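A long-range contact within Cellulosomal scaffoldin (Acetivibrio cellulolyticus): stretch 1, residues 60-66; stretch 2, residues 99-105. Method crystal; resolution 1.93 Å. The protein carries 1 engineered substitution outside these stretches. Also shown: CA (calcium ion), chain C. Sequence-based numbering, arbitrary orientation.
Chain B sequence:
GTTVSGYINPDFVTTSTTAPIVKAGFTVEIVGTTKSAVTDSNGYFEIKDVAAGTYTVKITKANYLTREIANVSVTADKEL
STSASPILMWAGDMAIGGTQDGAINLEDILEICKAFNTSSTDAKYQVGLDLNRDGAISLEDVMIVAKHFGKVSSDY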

ATOM      1  N   THR B  60      -5.982   4.785 -21.588  1.00 17.45           N
ATOM      2  CA  THR B  60      -6.774   3.874 -20.773  1.00 17.46           C
ATOM      3  C   THR B  60      -5.977   2.615 -20.422  1.00 17.37           C
ATOM      4  O   THR B  60      -5.082   2.199 -21.158  1.00 17.39           O
ATOM      5  CB  THR B  60      -8.086   3.469 -21.490  1.00 18.27           C
ATOM      6  OG1 THR B  60      -7.794   2.744 -22.686  1.00 19.31           O
ATOM      7  CG2 THR B  60      -8.915   4.699 -21.872  1.00 18.51           C
ATOM      8  N   LYS B  61      -6.311   2.026 -19.283  1.00 17.33           N
ATOM      9  CA  LYS B  61      -5.796   0.704 -18.896  1.00 17.61           C
ATOM     10  C   LYS B  61      -6.660   0.187 -17.768  1.00 17.50           C
ATOM     11  O   LYS B  61      -7.079   0.960 -16.907  1.00 16.92           O
ATOM     12  CB  LYS B  61      -4.335   0.765 -18.430  1.00 17.33           C
ATOM     13  CG  LYS B  61      -3.678  -0.609 -18.322  1.00 18.29           C
ATOM     14  CD  LYS B  61      -2.216  -0.523 -17.894  1.00 18.13           C
ATOM     15  CE  LYS B  61      -1.655  -1.907 -17.600  1.00 19.26           C
ATOM     16  NZ  LYS B  61      -0.253  -1.844 -17.103  1.00 19.41           N
ATOM     17  N   ALA B  62      -6.936  -1.113 -17.783  1.00 18.31           N
ATOM     18  CA  ALA B  62      -7.749  -1.745 -16.752  1.00 18.90           C
ATOM     19  C   ALA B  62      -7.198  -1.373 -15.380  1.00 18.69           C
ATOM     20  O   ALA B  62      -5.986  -1.432 -15.153  1.00 18.18           O
ATOM     21  CB  ALA B  62      -7.762  -3.254 -16.933  1.00 19.76           C
ATOM     22  N   ASN B  63      -8.100  -0.977 -14.485  1.00 18.68           N
ATOM     23  CA  ASN B  63      -7.764  -0.565 -13.117  1.00 18.58           C
ATOM     24  C   ASN B  63      -6.947   0.730 -12.959  1.00 17.39           C
ATOM     25  O   ASN B  63      -6.407   0.980 -11.876  1.00 18.05           O
ATOM     26  CB  ASN B  63      -7.115  -1.728 -12.342  1.00 19.01           C
ATOM     27  CG  ASN B  63      -8.071  -2.888 -12.121  1.00 20.02           C
ATOM     28  OD1 ASN B  63      -9.288  -2.731 -12.151  1.00 20.10           O
ATOM     29  ND2 ASN B  63      -7.512  -4.068 -11.881  1.00 21.16           N
ATOM     30  N   TYR B  64      -6.887   1.548 -14.016  1.00 16.53           N
ATOM     31  CA  TYR B  64      -6.287   2.885 -13.983  1.00 15.35           C
ATOM     32  C   TYR B  64      -7.332   3.934 -14.323  1.00 15.50           C
ATOM     33  O   TYR B  64      -8.239   3.680 -15.121  1.00 16.35           O
ATOM     34  CB  TYR B  64      -5.154   3.017 -15.000  1.00 15.16           C
ATOM     35  CG  TYR B  64      -3.881   2.358 -14.568  1.00 14.80           C
ATOM     36  CD1 TYR B  64      -3.719   0.994 -14.692  1.00 15.26           C
ATOM     37  CD2 TYR B  64      -2.838   3.104 -14.018  1.00 14.55           C
ATOM     38  CE1 TYR B  64      -2.549   0.370 -14.275  1.00 15.39           C
ATOM     39  CE2 TYR B  64      -1.662   2.491 -13.603  1.00 15.08           C
ATOM     40  CZ  TYR B  64      -1.526   1.120 -13.730  1.00 15.43           C
ATOM     41  OH  TYR B  64      -0.351   0.501 -13.325  1.00 15.97           O
ATOM     42  N   LEU B  65      -7.178   5.120 -13.746  1.00 15.09           N
ATOM     43  CA  LEU B  65      -8.067   6.243 -14.026  1.00 15.74           C
ATOM     44  C   LEU B  65      -7.779   6.794 -15.433  1.00 15.80           C
ATOM     45  O   LEU B  65      -6.662   7.212 -15.744  1.00 15.20           O
ATOM     46  CB  LEU B  65      -7.879   7.333 -12.978  1.00 15.83           C
ATOM     47  CG  LEU B  65      -8.848   8.500 -13.013  1.00 16.49           C
ATOM     48  CD1 LEU B  65     -10.236   8.054 -12.581  1.00 17.27           C
ATOM     49  CD2 LEU B  65      -8.323   9.602 -12.115  1.00 16.80           C
ATOM     50  N   THR B  66      -8.795   6.762 -16.280  1.00 16.27           N
ATOM     51  CA  THR B  66      -8.671   7.213 -17.657  1.00 16.78           C
ATOM     52  C   THR B  66      -8.203   8.670 -17.712  1.00 17.03           C
ATOM     53  O   THR B  66      -8.647   9.505 -16.926  1.00 17.33           O
ATOM     54  CB  THR B  66     -10.005   6.981 -18.413  1.00 17.43           C
ATOM     55  OG1 THR B  66     -10.206   5.568 -18.565  1.00 17.29           O
ATOM     56  CG2 THR B  66      -9.998   7.647 -19.805  1.00 17.89           C
ATOM     57  N   THR B  99     -17.020  -2.925 -14.198  1.00 42.01           N
ATOM     58  CA  THR B  99     -16.977  -1.550 -14.697  1.00 36.76           C
ATOM     59  C   THR B  99     -16.244  -0.595 -13.752  1.00 31.43           C
ATOM     60  O   THR B  99     -16.395  -0.674 -12.529  1.00 30.09           O
ATOM     61  CB  THR B  99     -18.395  -0.996 -14.911  1.00 38.39           C
ATOM     62  OG1 THR B  99     -19.141  -1.907 -15.721  1.00 44.48           O
ATOM     63  CG2 THR B  99     -18.355   0.373 -15.594  1.00 37.18           C
ATOM     64  N   GLN B 100     -15.459   0.308 -14.339  1.00 27.17           N
ATOM     65  CA  GLN B 100     -14.815   1.393 -13.597  1.00 25.01           C
ATOM     66  C   GLN B 100     -15.728   2.610 -13.596  1.00 25.62           C
ATOM     67  O   GLN B 100     -16.490   2.804 -14.535  1.00 26.92           O
ATOM     68  CB  GLN B 100     -13.484   1.748 -14.233  1.00 22.92           C
ATOM     69  CG  GLN B 100     -12.483   0.601 -14.202  1.00 22.28           C
ATOM     70  CD  GLN B 100     -11.186   0.924 -14.917  1.00 20.85           C
ATOM     71  OE1 GLN B 100     -10.585   0.050 -15.530  1.00 22.53           O
ATOM     72  NE2 GLN B 100     -10.749   2.168 -14.843  1.00 19.57           N
ATOM     73  N   ASP B 101     -15.651   3.433 -12.555  1.00 24.93           N
ATOM     74  CA  ASP B 101     -16.560   4.583 -12.436  1.00 25.16           C
ATOM     75  C   ASP B 101     -15.874   5.945 -12.604  1.00 23.76           C
ATOM     76  O   ASP B 101     -16.515   6.977 -12.441  1.00 24.02           O
ATOM     77  CB  ASP B 101     -17.336   4.518 -11.106  1.00 26.03           C
ATOM     78  CG  ASP B 101     -16.443   4.684  -9.887  1.00 25.17           C
ATOM     79  OD1 ASP B 101     -15.213   4.767 -10.053  1.00 23.17           O
ATOM     80  OD2 ASP B 101     -16.975   4.734  -8.756  1.00 26.82           O
ATOM     81  N   GLY B 102     -14.584   5.954 -12.932  1.00 22.74           N
ATOM     82  CA  GLY B 102     -13.864   7.208 -13.182  1.00 22.03           C
ATOM     83  C   GLY B 102     -13.643   8.059 -11.940  1.00 22.09           C
ATOM     84  O   GLY B 102     -13.537   9.285 -12.019  1.00 22.07           O
ATOM     85  N   ALA B 103     -13.599   7.404 -10.790  1.00 21.55           N
ATOM     86  CA  ALA B 103     -13.245   8.040  -9.537  1.00 21.65           C
ATOM     87  C   ALA B 103     -12.365   7.075  -8.751  1.00 20.56           C
ATOM     88  O   ALA B 103     -12.546   5.856  -8.835  1.00 20.82           O
ATOM     89  CB  ALA B 103     -14.484   8.380  -8.743  1.00 22.85           C
ATOM     90  N   ILE B 104     -11.415   7.625  -8.004  1.00 20.09           N
ATOM     91  CA  ILE B 104     -10.619   6.848  -7.058  1.00 19.96           C
ATOM     92  C   ILE B 104     -11.119   7.188  -5.661  1.00 20.97           C
ATOM     93  O   ILE B 104     -10.921   8.301  -5.192  1.00 22.59           O
ATOM     94  CB  ILE B 104      -9.125   7.174  -7.191  1.00 19.07           C
ATOM     95  CG1 ILE B 104      -8.622   6.703  -8.555  1.00 18.49           C
ATOM     96  CG2 ILE B 104      -8.329   6.522  -6.066  1.00 18.80           C
ATOM     97  CD1 ILE B 104      -7.189   7.086  -8.856  1.00 18.21           C
ATOM     98  N   ASN B 105     -11.787   6.241  -5.008  1.00 21.42           N
ATOM     99  CA  ASN B 105     -12.381   6.496  -3.692  1.00 22.46           C
ATOM    100  C   ASN B 105     -12.327   5.260  -2.781  1.00 22.17           C
ATOM    101  O   ASN B 105     -11.534   4.344  -3.030  1.00 20.94           O
ATOM    102  CB  ASN B 105     -13.803   7.062  -3.865  1.00 23.46           C
ATOM    103  CG  ASN B 105     -14.704   6.174  -4.703  1.00 24.14           C
ATOM    104  OD1 ASN B 105     -14.594   4.951  -4.688  1.00 23.76           O
ATOM    105  ND2 ASN B 105     -15.631   6.799  -5.431  1.00 25.65           N
TER
HETATM  106 CA    CA C 201     -13.448   3.789  -8.793  1.00 19.58          CA
HETATM  107  O   HOH W   1     -14.590   1.851  -9.756  1.00 22.57           O
HETATM  108  O   HOH W   2     -15.127   3.585  -7.110  1.00 22.89           O

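Polar contact between the two stretches is concentrated in one side chain. The CA-to-CB bond of Gln100 points toward stretch 1, and with chi1 m and chi2 t the side chain extends its amide to the type II turn running from Lys61 to Tyr64. There it meets the backbone with both ends: Asn63 N donates to Gln100 OE1 (2.9 Å), and Gln100 NE2 donates to Tyr64 O (2.9 Å). A glutamine suits this place because its amide offers an acceptor and a donor side by side, matching the N-H of Asn63 and the C=O of Tyr64. The turn is itself closed by Tyr64 N bonding to Lys61 O (3.0 Å), and Asn63 adopts the positive phi that its third position calls for.

The apolar part centres on Leu65, which is buried. Its CD1 packs 3.5 Å from Gly102 C, against bare backbone, while its CB lies 4.2 Å from Ile104 CD1. Gly102 has a phi of 70°, a conformation that favours glycine. Together the stretches bury 264 Å², with Gln100 and Leu65 the largest contributors.

Beside this contact stretch 2 binds a calcium ion through Asp101 OD1 (2.4 Å) and Ala103 O (2.3 Å), along with two waters and ligands elsewhere in the structure. Asp101 OD1 also accepts from Ala103 N (3.2 Å), bracing the loop around Gly102.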